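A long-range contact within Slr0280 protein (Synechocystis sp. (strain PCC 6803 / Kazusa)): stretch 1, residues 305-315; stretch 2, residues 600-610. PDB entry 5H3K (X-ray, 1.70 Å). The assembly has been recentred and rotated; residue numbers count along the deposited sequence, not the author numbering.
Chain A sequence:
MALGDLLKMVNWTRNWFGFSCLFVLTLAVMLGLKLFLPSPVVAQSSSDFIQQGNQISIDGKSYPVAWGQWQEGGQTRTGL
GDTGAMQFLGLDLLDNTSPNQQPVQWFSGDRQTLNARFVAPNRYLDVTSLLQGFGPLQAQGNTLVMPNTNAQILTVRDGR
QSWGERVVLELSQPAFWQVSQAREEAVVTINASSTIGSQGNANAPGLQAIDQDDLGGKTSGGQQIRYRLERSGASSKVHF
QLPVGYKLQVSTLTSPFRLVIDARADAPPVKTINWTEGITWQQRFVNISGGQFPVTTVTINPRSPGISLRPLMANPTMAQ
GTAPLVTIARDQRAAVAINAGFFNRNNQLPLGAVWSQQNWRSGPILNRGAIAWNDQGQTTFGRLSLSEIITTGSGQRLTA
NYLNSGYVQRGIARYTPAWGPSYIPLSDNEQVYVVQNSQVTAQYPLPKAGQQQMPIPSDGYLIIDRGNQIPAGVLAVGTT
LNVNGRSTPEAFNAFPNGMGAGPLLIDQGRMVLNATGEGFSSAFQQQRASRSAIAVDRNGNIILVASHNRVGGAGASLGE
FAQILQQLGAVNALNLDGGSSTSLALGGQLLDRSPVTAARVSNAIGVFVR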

# COMPACT_ATOMS: atom_id res chain seq x y z
N PRO A 305 -5.05 16.27 -14.47
CA PRO A 305 -6.51 16.39 -14.30
C PRO A 305 -7.13 15.10 -13.77
O PRO A 305 -6.83 14.02 -14.27
CB PRO A 305 -7.01 16.68 -15.73
CG PRO A 305 -5.80 17.23 -16.45
CD PRO A 305 -4.63 16.49 -15.86
N GLY A 306 -7.96 15.22 -12.74
CA GLY A 306 -8.67 14.07 -12.23
C GLY A 306 -7.91 13.22 -11.23
O GLY A 306 -8.46 12.23 -10.74
N ILE A 307 -6.67 13.59 -10.92
CA ILE A 307 -5.90 12.85 -9.92
C ILE A 307 -6.11 13.43 -8.53
O ILE A 307 -6.00 14.64 -8.34
CB ILE A 307 -4.39 12.83 -10.23
CG1 ILE A 307 -4.13 11.96 -11.46
CG2 ILE A 307 -3.59 12.31 -9.02
CD1 ILE A 307 -2.67 11.59 -11.66
N SER A 308 -6.42 12.56 -7.57
CA SER A 308 -6.53 12.98 -6.18
C SER A 308 -5.89 11.93 -5.29
O SER A 308 -5.70 10.78 -5.72
CB SER A 308 -7.99 13.22 -5.77
OG SER A 308 -8.79 12.07 -5.98
N LEU A 309 -5.52 12.34 -4.08
CA LEU A 309 -5.03 11.40 -3.08
C LEU A 309 -5.95 11.45 -1.86
O LEU A 309 -6.46 12.51 -1.49
CB LEU A 309 -3.58 11.69 -2.68
CG LEU A 309 -2.46 11.25 -3.63
CD1 LEU A 309 -2.45 12.12 -4.86
CD2 LEU A 309 -1.11 11.32 -2.94
N ARG A 310 -6.17 10.29 -1.26
CA ARG A 310 -6.95 10.18 -0.02
C ARG A 310 -6.32 9.17 0.90
O ARG A 310 -5.90 8.11 0.45
CB ARG A 310 -8.38 9.70 -0.31
CG ARG A 310 -9.29 10.73 -0.99
CD ARG A 310 -9.58 11.92 -0.07
NE ARG A 310 -10.52 12.85 -0.70
CZ ARG A 310 -10.15 13.86 -1.49
NH1 ARG A 310 -8.87 14.08 -1.74
NH2 ARG A 310 -11.08 14.64 -2.02
N PRO A 311 -6.29 9.48 2.20
CA PRO A 311 -5.96 8.42 3.16
C PRO A 311 -7.10 7.42 3.20
O PRO A 311 -8.28 7.80 3.09
CB PRO A 311 -5.84 9.17 4.50
CG PRO A 311 -6.65 10.41 4.33
CD PRO A 311 -6.63 10.76 2.85
N LEU A 312 -6.76 6.14 3.34
CA LEU A 312 -7.75 5.08 3.31
C LEU A 312 -7.55 4.23 4.54
O LEU A 312 -6.43 3.78 4.80
CB LEU A 312 -7.55 4.23 2.06
CG LEU A 312 -7.62 4.94 0.70
CD1 LEU A 312 -7.36 3.91 -0.40
CD2 LEU A 312 -8.99 5.58 0.52
N MET A 313 -8.62 4.01 5.30
CA MET A 313 -8.56 3.15 6.47
C MET A 313 -9.00 1.75 6.14
O MET A 313 -9.88 1.56 5.31
CB MET A 313 -9.46 3.70 7.58
CG MET A 313 -9.21 5.12 7.90
SD MET A 313 -7.70 5.37 8.82
CE MET A 313 -8.24 5.08 10.49
N ALA A 314 -8.39 0.77 6.82
CA ALA A 314 -8.71 -0.65 6.65
C ALA A 314 -10.21 -0.89 6.77
O ALA A 314 -10.81 -1.62 5.97
CB ALA A 314 -7.98 -1.48 7.69
N ASN A 315 -10.80 -0.30 7.80
CA ASN A 315 -12.25 -0.21 7.90
C ASN A 315 -12.67 1.18 7.41
O ASN A 315 -12.37 2.20 8.03
CB ASN A 315 -12.70 -0.47 9.35
CG ASN A 315 -14.21 -0.62 9.46
OD1 ASN A 315 -14.97 0.22 8.97
ND2 ASN A 315 -14.65 -1.70 10.10
N ARG A 600 -1.11 -7.13 7.58
CA ARG A 600 -2.29 -6.27 7.62
C ARG A 600 -1.86 -4.92 8.15
O ARG A 600 -1.01 -4.86 9.05
CB ARG A 600 -3.36 -6.84 8.55
CG ARG A 600 -3.79 -8.23 8.16
CD ARG A 600 -4.95 -8.71 9.03
NE ARG A 600 -5.65 -9.79 8.34
CZ ARG A 600 -6.67 -10.46 8.85
NH1 ARG A 600 -7.12 -10.17 10.07
NH2 ARG A 600 -7.25 -11.43 8.15
N VAL A 601 -2.42 -3.85 7.61
CA VAL A 601 -2.08 -2.51 8.08
C VAL A 601 -3.33 -1.73 8.43
O VAL A 601 -4.43 -2.08 8.01
CB VAL A 601 -1.25 -1.71 7.03
CG1 VAL A 601 0.04 -2.46 6.66
CG2 VAL A 601 -2.08 -1.46 5.76
N SER A 602 -3.17 -0.67 9.21
CA SER A 602 -4.31 0.18 9.60
C SER A 602 -4.79 1.11 8.49
O SER A 602 -5.99 1.35 8.32
CB SER A 602 -3.92 1.02 10.82
OG SER A 602 -4.81 2.12 10.98
N ASN A 603 -3.85 1.68 7.74
CA ASN A 603 -4.24 2.69 6.78
C ASN A 603 -3.22 2.89 5.66
O ASN A 603 -2.08 2.41 5.74
CB ASN A 603 -4.54 4.02 7.49
CG ASN A 603 -3.37 4.52 8.33
OD1 ASN A 603 -2.39 5.09 7.82
ND2 ASN A 603 -3.49 4.36 9.64
N ALA A 604 -3.64 3.60 4.63
CA ALA A 604 -2.84 3.75 3.44
C ALA A 604 -3.01 5.14 2.86
O ALA A 604 -3.91 5.89 3.26
CB ALA A 604 -3.28 2.71 2.42
N ILE A 605 -2.13 5.51 1.94
CA ILE A 605 -2.40 6.67 1.10
C ILE A 605 -2.79 6.11 -0.26
O ILE A 605 -2.04 5.34 -0.85
CB ILE A 605 -1.17 7.58 0.99
CG1 ILE A 605 -0.85 8.22 2.35
CG2 ILE A 605 -1.39 8.70 -0.05
CD1 ILE A 605 0.51 8.93 2.39
N GLY A 606 -3.97 6.50 -0.75
CA GLY A 606 -4.48 6.01 -2.02
C GLY A 606 -4.49 7.11 -3.07
O GLY A 606 -4.71 8.28 -2.77
N VAL A 607 -4.24 6.72 -4.32
CA VAL A 607 -4.28 7.63 -5.45
C VAL A 607 -5.48 7.26 -6.32
O VAL A 607 -5.69 6.09 -6.65
CB VAL A 607 -3.00 7.53 -6.29
CG1 VAL A 607 -3.06 8.49 -7.49
CG2 VAL A 607 -1.78 7.84 -5.43
N PHE A 608 -6.27 8.26 -6.68
CA PHE A 608 -7.47 8.02 -7.47
C PHE A 608 -7.39 8.81 -8.77
O PHE A 608 -6.88 9.94 -8.80
CB PHE A 608 -8.71 8.41 -6.66
CG PHE A 608 -8.94 7.53 -5.46
CD1 PHE A 608 -8.29 7.78 -4.26
CD2 PHE A 608 -9.76 6.42 -5.56
CE1 PHE A 608 -8.49 6.95 -3.16
CE2 PHE A 608 -9.97 5.59 -4.47
CZ PHE A 608 -9.33 5.85 -3.27
N VAL A 609 -7.85 8.20 -9.85
CA VAL A 609 -7.86 8.85 -11.15
C VAL A 609 -9.30 8.92 -11.63
O VAL A 609 -9.93 7.89 -11.85
CB VAL A 609 -6.99 8.09 -12.16
CG1 VAL A 609 -6.97 8.83 -13.50
CG2 VAL A 609 -5.57 7.94 -11.63
N ARG A 610 -9.83 10.13 -11.76
CA ARG A 610 -11.24 10.33 -12.08
C ARG A 610 -11.44 11.37 -13.18
O ARG A 610 -10.86 11.27 -14.25
CB ARG A 610 -12.02 10.73 -10.83
CG ARG A 610 -12.10 9.62 -9.80
CD ARG A 610 -12.44 10.12 -8.41
NE ARG A 610 -12.70 9.00 -7.50
CZ ARG A 610 -12.76 9.12 -6.18
NH1 ARG A 610 -12.58 10.30 -5.60
NH2 ARG A 610 -13.00 8.04 -5.43

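The apolar centre of the contact lies on the two faces of an antiparallel pair of strands, 307-313 and 603-609, which come from distant parts of the chain. On one face, the side chains of I307, L309, P311 and M313, every second residue of the first strand, lie beside those of V609, V607, I605 and N603 on the second. L309 touches two branched residues of the partner strand: its CG lies 3.9 Å from V607 CG2, and its CD2 lies 3.9 Å from I605 CG2. I307 continues this row more loosely, with CG2 4.1 Å from V607 CG1 and CG1 4.3 Å from V609 CG2. Toward the other end, M313 SD rests 3.7 Å from N603 CB, so the thioether meets the aliphatic root of the asparagine.

The opposite face is built around L312 and F608, which lose the most surface to the partner stretch. They are not directly paired in register; L312 reaches diagonally across G606, its CD1 3.9 Å from G606 CA, to place CD2 3.8 Å from F608 CZ at the edge of the ring. The absence of a side chain at G606 makes this possible, because a CB there would fall 2.6 Å from L312 CD1. R310 also contributes its aliphatic base, with CB 4.0 Å from F608 CE1, while its guanidinium leads away and NH1 donates to its neighbour's carbonyl, L309 O, at 2.9 Å.

Between the two layers of side chains runs a regular backbone ladder. S308 and F608 exchange two hydrogen bonds, S308 N to F608 O at 2.9 Å and F608 N to S308 O at 2.8 Å. The same reciprocal pattern joins R310 with G606 and L312 with A604. P311, which has no amide hydrogen, occupies a non-hydrogen-bonded position opposite I605, so its ring costs the ladder no bond; its CA instead approaches A604 O at 3.3 Å in a CA-H...O contact.

The ladder extends one bond beyond the strand pairing at each end. A314 N donates to S602 O at 2.9 Å; separately, N603 ND2 donates to S602 OG at 2.9 Å. At the other end, R610 N donates to G306 O at 2.7 Å. The positive phi of G306 suits glycine, since a CB would be jammed against the preceding carbonyl and would also lie 2.7 Å from R610 O. Here the contact becomes polar and more open: S308 OG lies 4.2 Å from R610 NH1, too far for a hydrogen bond.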